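Local coordinates for hypothetical protein, GDSL-like Lipase/Acylhydrolase family protein (Bacteroides uniformis, PDB 4M8K) that probably hydrolyses ester bonds, as a putative GDSL-like lipase or acylhydrolase whose natural substrate is not known, at residues D28-F33 against W203-V208; I169-L174 against I199-G204. One frame throughout, in Å; residues are numbered along the deposited sequence.

Contact 1: D28-F33 against W203-V208; sequences DSYSTF and WGHPSV. With ACT (acetate ion), chain C.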
loop_
_atom_site.group_PDB
_atom_site.type_symbol
_atom_site.label_atom_id
_atom_site.label_comp_id
_atom_site.label_asym_id
_atom_site.label_seq_id
_atom_site.Cartn_x
_atom_site.Cartn_y
_atom_site.Cartn_z
ATOM N N ASP A 28 -4.381 0.577 1.588
ATOM C CA ASP A 28 -5.821 0.467 1.541
ATOM C C ASP A 28 -6.314 -0.367 2.766
ATOM O O ASP A 28 -5.606 -0.444 3.766
ATOM C CB ASP A 28 -6.261 -0.101 0.189
ATOM C CG ASP A 28 -5.695 -1.496 -0.087
ATOM O OD1 ASP A 28 -5.392 -2.267 0.861
ATOM O OD2 ASP A 28 -5.525 -1.811 -1.279
ATOM N N SER A 29 -7.494 -0.984 2.680
ATOM C CA SER A 29 -8.051 -1.755 3.827
ATOM C C SER A 29 -7.079 -2.776 4.376
ATOM O O SER A 29 -7.119 -3.068 5.565
ATOM C CB SER A 29 -9.293 -2.546 3.448
ATOM O OG SER A 29 -10.434 -1.768 3.171
ATOM N N TYR A 30 -6.221 -3.360 3.514
ATOM C CA TYR A 30 -5.366 -4.495 3.912
ATOM C C TYR A 30 -4.328 -4.051 4.972
ATOM O O TYR A 30 -3.788 -4.863 5.728
ATOM C CB TYR A 30 -4.603 -5.105 2.723
ATOM C CG TYR A 30 -5.328 -6.126 1.854
ATOM C CD1 TYR A 30 -6.668 -6.012 1.561
ATOM C CD2 TYR A 30 -4.626 -7.191 1.287
ATOM C CE1 TYR A 30 -7.315 -6.950 0.756
ATOM C CE2 TYR A 30 -5.245 -8.107 0.478
ATOM C CZ TYR A 30 -6.600 -7.983 0.203
ATOM O OH TYR A 30 -7.254 -8.941 -0.578
ATOM N N SER A 31 -4.084 -2.751 5.012
ATOM C CA SER A 31 -3.092 -2.140 5.908
ATOM C C SER A 31 -3.738 -1.229 6.963
ATOM O O SER A 31 -3.051 -0.435 7.628
ATOM C CB SER A 31 -2.062 -1.393 5.048
ATOM O OG SER A 31 -1.399 -2.293 4.169
ATOM N N THR A 32 -5.059 -1.330 7.128
ATOM C CA THR A 32 -5.772 -0.516 8.109
ATOM C C THR A 32 -6.004 -1.264 9.408
ATOM O O THR A 32 -6.072 -2.485 9.428
ATOM C CB THR A 32 -7.187 0.006 7.675
ATOM O OG1 THR A 32 -8.113 -1.084 7.428
ATOM C CG2 THR A 32 -7.072 0.927 6.481
ATOM N N PHE A 33 -6.111 -0.497 10.488
ATOM C CA PHE A 33 -6.690 -0.960 11.765
ATOM C C PHE A 33 -7.178 0.281 12.487
ATOM O O PHE A 33 -6.427 1.276 12.626
ATOM C CB PHE A 33 -5.707 -1.786 12.651
ATOM C CG PHE A 33 -6.417 -2.707 13.621
ATOM C CD1 PHE A 33 -6.875 -2.224 14.836
ATOM C CD2 PHE A 33 -6.647 -4.056 13.309
ATOM C CE1 PHE A 33 -7.580 -3.039 15.719
ATOM C CE2 PHE A 33 -7.318 -4.896 14.183
ATOM C CZ PHE A 33 -7.812 -4.384 15.397
ATOM N N TRP A 203 -13.559 -12.836 3.531
ATOM C CA TRP A 203 -14.282 -11.629 3.098
ATOM C C TRP A 203 -13.388 -10.733 2.301
ATOM O O TRP A 203 -13.463 -9.496 2.441
ATOM C CB TRP A 203 -14.925 -10.871 4.272
ATOM C CG TRP A 203 -16.327 -11.217 4.498
ATOM C CD1 TRP A 203 -16.990 -12.346 4.093
ATOM C CD2 TRP A 203 -17.296 -10.403 5.162
ATOM N NE1 TRP A 203 -18.306 -12.280 4.482
ATOM C CE2 TRP A 203 -18.525 -11.092 5.119
ATOM C CE3 TRP A 203 -17.249 -9.124 5.746
ATOM C CZ2 TRP A 203 -19.694 -10.592 5.725
ATOM C CZ3 TRP A 203 -18.415 -8.614 6.342
ATOM C CH2 TRP A 203 -19.614 -9.355 6.324
ATOM N N GLY A 204 -12.559 -11.358 1.467
ATOM C CA GLY A 204 -11.716 -10.640 0.470
ATOM C C GLY A 204 -10.536 -9.896 1.063
ATOM O O GLY A 204 -9.760 -9.195 0.322
ATOM N N HIS A 205 -10.299 -10.117 2.353
ATOM C CA HIS A 205 -9.192 -9.439 3.050
ATOM C C HIS A 205 -8.369 -10.396 3.905
ATOM O O HIS A 205 -8.855 -11.426 4.316
ATOM C CB HIS A 205 -9.743 -8.313 3.885
ATOM C CG HIS A 205 -10.480 -7.275 3.090
ATOM N ND1 HIS A 205 -11.688 -7.531 2.496
ATOM C CD2 HIS A 205 -10.166 -6.002 2.759
ATOM C CE1 HIS A 205 -12.128 -6.444 1.897
ATOM N NE2 HIS A 205 -11.202 -5.508 2.001
ATOM N N PRO A 206 -7.095 -10.084 4.124
ATOM C CA PRO A 206 -6.325 -11.159 4.789
ATOM C C PRO A 206 -6.838 -11.521 6.175
ATOM O O PRO A 206 -7.341 -10.660 6.927
ATOM C CB PRO A 206 -4.923 -10.584 4.865
ATOM C CG PRO A 206 -4.839 -9.619 3.716
ATOM C CD PRO A 206 -6.228 -8.992 3.668
ATOM N N SER A 207 -6.754 -12.821 6.443
ATOM C CA SER A 207 -7.025 -13.448 7.705
ATOM C C SER A 207 -5.786 -13.334 8.553
ATOM O O SER A 207 -4.757 -12.820 8.110
ATOM C CB SER A 207 -7.358 -14.940 7.482
ATOM O OG SER A 207 -6.230 -15.640 6.969
ATOM N N VAL A 208 -5.865 -13.849 9.758
ATOM C CA VAL A 208 -4.726 -13.860 10.645
ATOM C C VAL A 208 -3.582 -14.594 9.973
ATOM O O VAL A 208 -2.466 -14.100 9.934
ATOM C CB VAL A 208 -5.074 -14.516 11.977
ATOM C CG1 VAL A 208 -3.792 -14.862 12.783
ATOM C CG2 VAL A 208 -5.944 -13.591 12.798
HETATM C C ACT C . -9.873 -2.592 0.296
HETATM O O ACT C . -10.834 -2.971 0.986
HETATM O OXT ACT C . -9.480 -1.428 0.389
HETATM C CH3 ACT C . -9.151 -3.516 -0.637
#

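Contact 2: I169-L174 against I199-G204; sequences ITNSEL and IDKQWG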
loop_
_atom_site.group_PDB
_atom_site.type_symbol
_atom_site.label_atom_id
_atom_site.label_comp_id
_atom_site.label_asym_id
_atom_site.label_seq_id
_atom_site.Cartn_x
_atom_site.Cartn_y
_atom_site.Cartn_z
ATOM N N ILE A 169 4.028 -3.435 -2.988
ATOM C CA ILE A 169 3.489 -4.727 -2.584
ATOM C C ILE A 169 2.253 -5.006 -3.445
ATOM O O ILE A 169 1.260 -4.251 -3.363
ATOM C CB ILE A 169 3.106 -4.735 -1.123
ATOM C CG1 ILE A 169 4.311 -4.528 -0.206
ATOM C CG2 ILE A 169 2.452 -6.068 -0.730
ATOM C CD1 ILE A 169 3.895 -4.281 1.270
ATOM N N THR A 170 2.329 -6.071 -4.258
ATOM C CA THR A 170 1.220 -6.502 -5.153
ATOM C C THR A 170 0.388 -7.630 -4.550
ATOM O O THR A 170 0.846 -8.772 -4.387
ATOM C CB THR A 170 1.749 -6.923 -6.545
ATOM O OG1 THR A 170 2.400 -5.814 -7.158
ATOM C CG2 THR A 170 0.607 -7.396 -7.470
ATOM N N ASN A 171 -0.844 -7.302 -4.165
ATOM C CA ASN A 171 -1.811 -8.312 -3.757
ATOM C C ASN A 171 -1.932 -9.453 -4.774
ATOM O O ASN A 171 -1.801 -9.253 -5.990
ATOM C CB ASN A 171 -3.188 -7.693 -3.551
ATOM C CG ASN A 171 -4.134 -8.585 -2.761
ATOM O OD1 ASN A 171 -3.727 -9.593 -2.199
ATOM N ND2 ASN A 171 -5.402 -8.224 -2.740
ATOM N N SER A 172 -2.222 -10.641 -4.266
ATOM C CA SER A 172 -2.606 -11.745 -5.132
ATOM C C SER A 172 -4.033 -11.543 -5.628
ATOM O O SER A 172 -4.806 -10.778 -5.045
ATOM C CB SER A 172 -2.499 -13.058 -4.367
ATOM O OG SER A 172 -3.336 -12.994 -3.224
ATOM N N GLU A 173 -4.366 -12.250 -6.707
ATOM C CA GLU A 173 -5.735 -12.383 -7.231
ATOM C C GLU A 173 -6.307 -11.087 -7.817
ATOM O O GLU A 173 -7.499 -10.902 -7.877
ATOM C CB GLU A 173 -6.651 -12.982 -6.158
ATOM C CG GLU A 173 -6.119 -14.331 -5.664
ATOM C CD GLU A 173 -6.922 -14.888 -4.505
ATOM O OE1 GLU A 173 -6.853 -14.343 -3.404
ATOM O OE2 GLU A 173 -7.623 -15.880 -4.690
ATOM N N LEU A 174 -5.442 -10.201 -8.281
ATOM C CA LEU A 174 -5.897 -9.008 -9.020
ATOM C C LEU A 174 -5.943 -9.241 -10.526
ATOM O O LEU A 174 -5.382 -10.198 -11.024
ATOM C CB LEU A 174 -5.000 -7.820 -8.700
ATOM C CG LEU A 174 -4.912 -7.442 -7.202
ATOM C CD1 LEU A 174 -4.159 -6.129 -7.088
ATOM C CD2 LEU A 174 -6.254 -7.356 -6.479
ATOM N N ILE A 199 -2.016 -16.037 -0.174
ATOM C CA ILE A 199 -2.499 -15.236 0.939
ATOM C C ILE A 199 -3.932 -15.656 1.315
ATOM O O ILE A 199 -4.868 -15.425 0.574
ATOM C CB ILE A 199 -2.446 -13.737 0.550
ATOM C CG1 ILE A 199 -1.041 -13.319 0.073
ATOM C CG2 ILE A 199 -2.840 -12.881 1.696
ATOM C CD1 ILE A 199 0.091 -13.611 1.045
ATOM N N ASP A 200 -4.092 -16.213 2.506
ATOM C CA ASP A 200 -5.375 -16.629 2.990
ATOM C C ASP A 200 -6.238 -15.411 3.236
ATOM O O ASP A 200 -5.824 -14.471 3.917
ATOM C CB ASP A 200 -5.236 -17.454 4.276
ATOM C CG ASP A 200 -6.527 -18.091 4.700
ATOM O OD1 ASP A 200 -6.966 -19.062 4.015
ATOM O OD2 ASP A 200 -7.133 -17.631 5.719
ATOM N N LYS A 201 -7.419 -15.429 2.661
ATOM C CA LYS A 201 -8.349 -14.338 2.827
ATOM C C LYS A 201 -9.718 -14.788 3.331
ATOM O O LYS A 201 -10.203 -15.856 3.023
ATOM C CB LYS A 201 -8.526 -13.553 1.550
ATOM C CG LYS A 201 -7.245 -12.855 1.016
ATOM C CD LYS A 201 -7.308 -12.494 -0.480
ATOM C CE LYS A 201 -5.909 -12.158 -1.000
ATOM N NZ LYS A 201 -5.868 -11.839 -2.433
ATOM N N GLN A 202 -10.338 -13.899 4.081
ATOM C CA GLN A 202 -11.719 -14.045 4.513
ATOM C C GLN A 202 -12.417 -12.756 4.203
ATOM O O GLN A 202 -11.958 -11.691 4.589
ATOM C CB GLN A 202 -11.751 -14.331 5.987
ATOM C CG GLN A 202 -11.055 -15.648 6.296
ATOM C CD GLN A 202 -10.875 -15.910 7.761
ATOM O OE1 GLN A 202 -11.152 -15.071 8.583
ATOM N NE2 GLN A 202 -10.404 -17.104 8.088
ATOM N N TRP A 203 -13.559 -12.836 3.531
ATOM C CA TRP A 203 -14.282 -11.629 3.098
ATOM C C TRP A 203 -13.388 -10.733 2.301
ATOM O O TRP A 203 -13.463 -9.496 2.441
ATOM C CB TRP A 203 -14.925 -10.871 4.272
ATOM C CG TRP A 203 -16.327 -11.217 4.498
ATOM C CD1 TRP A 203 -16.990 -12.346 4.093
ATOM C CD2 TRP A 203 -17.296 -10.403 5.162
ATOM N NE1 TRP A 203 -18.306 -12.280 4.482
ATOM C CE2 TRP A 203 -18.525 -11.092 5.119
ATOM C CE3 TRP A 203 -17.249 -9.124 5.746
ATOM C CZ2 TRP A 203 -19.694 -10.592 5.725
ATOM C CZ3 TRP A 203 -18.415 -8.614 6.342
ATOM C CH2 TRP A 203 -19.614 -9.355 6.324
ATOM N N GLY A 204 -12.559 -11.358 1.467
ATOM C CA GLY A 204 -11.716 -10.640 0.470
ATOM C C GLY A 204 -10.536 -9.896 1.063
ATOM O O GLY A 204 -9.760 -9.195 0.322
HETATM O O HOH W 1 -3.258 -15.685 -2.689
HETATM O O HOH W 2 -5.632 -16.114 -1.764
#

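Contact 1: D28-F33 against W203-V208
Tyr30 packs on Pro206 and binds the backbone carbonyl of Gly204, two residues earlier. With CG anti to the carbonyl carbon (chi1 -83°), its ring reaches across to Pro206 CD, which stands almost centrally over one face, 3.3 Å from the Tyr30 ring centroid, in a CH-pi contact. Tyr30 OH donates a hydrogen bond to Gly204 O at 2.7 Å, tilted 31° from the carbonyl plane. The imidazole of His205 meets the same ring obliquely, its CD2 3.6 Å from Tyr30 CE1.

Three of the polar bonds meet an acetate, probably from the crystallisation liquor. Its O atom accepts from Ser29 OG and, at the imidazole edge, from His205 NE2 (2.8 Å), while Ser29 N donates to OXT. Two more lie within the segments: ND1 of His205 bonds Trp203 O at 2.6 Å, in the ring plane, which fixes the ring's rotation, and Asp28 OD1 accepts from Tyr30 N, two residues on, in an Asx turn around Ser29.

With Gly84 N and Asn122 ND2 also binding the acetate, the site is consistent with the nucleophile, general base and oxyanion hole of SGNH hydrolases. Ser29 follows strand 22-27; helix 121-126 packs on Asp28, the ring of Trp45 stacks on His205, and helix 208-222 backs Pro206.

Contact 2: I169-L174 against I199-G204
Lys201 drives its ammonium group into a ring of oxygens on the loop Asn171-Glu173, and nearly all the close contact is made at that one nitrogen. Beyond CG the lysine is extended (chi2 160°), long enough to carry NZ from the short strand 201-202 across to the other segment. There Lys201 NZ donates to Asn171 OD1 at 3.1 Å from above the carbonyl plane, not along a lone pair. Lys201 NZ also donates to Ser172 OG at 2.9 Å. The backbone oxygen Ser172 O lies 3.0 Å from Lys201 NZ. Glu173 OE1 completes the group with a salt bridge to Lys201 NZ of 2.9 Å, through its anti lone pair; the two chains slide past each other in opposite directions, bringing OE1 alongside the lysine CE as well.

The loop follows strand 165-170, in the parallel sheet of the flavodoxin-like SGNH hydrolase fold, and leads into helix 176-189, which connects back to the neighbouring strand 192-195 in a beta-alpha-beta unit. Asn171 is the buried end of the cluster: with CG anti to the backbone N (chi1 -164°), its OD1 faces Lys201 while ND2 donates to Thr121 OG1.

A methionine in place of Lys201 would probably leave the Glu173 carboxylate without its charge partner and the oxygens of Asn171 and Ser172 without their shared donor.

Toward solvent the join is looser. Glu173 is exposed, and water takes over from direct contact: one molecule links Ser172 OG to Ile199 N, and a second donates to both Glu173 OE1 and Ile199 O, at 2.7 and 2.6 Å respectively. While its backbone takes these waters, the buried side chain of Ile199 lies on helix 208-222, and its CB comes no nearer than 3.9 Å to Ser172 OG, a loose van der Waals approach.

Overall arrangement
From the N terminus, strand 22-27 of the parallel sheet runs into 28-33, and contact 1 closes the long loop from there to 203-208. The much shorter loop closed by contact 2, from the end of strand 165-170 to 199-204, lies within that span, and the far segments of the two contacts overlap at Trp203 and Gly204, in the turn between strands 201-202 and 205-206. That two-stranded antiparallel sheet is thereby tied to two strand ends of the parallel sheet before helix 208-222 begins. The contacts also touch directly: Tyr30 OH lies near Asn171 ND2, in a weak hydrogen bond, and packs on Lys201 CE, while Ser207 OG pairs with Asp200 OD2 across the hairpin.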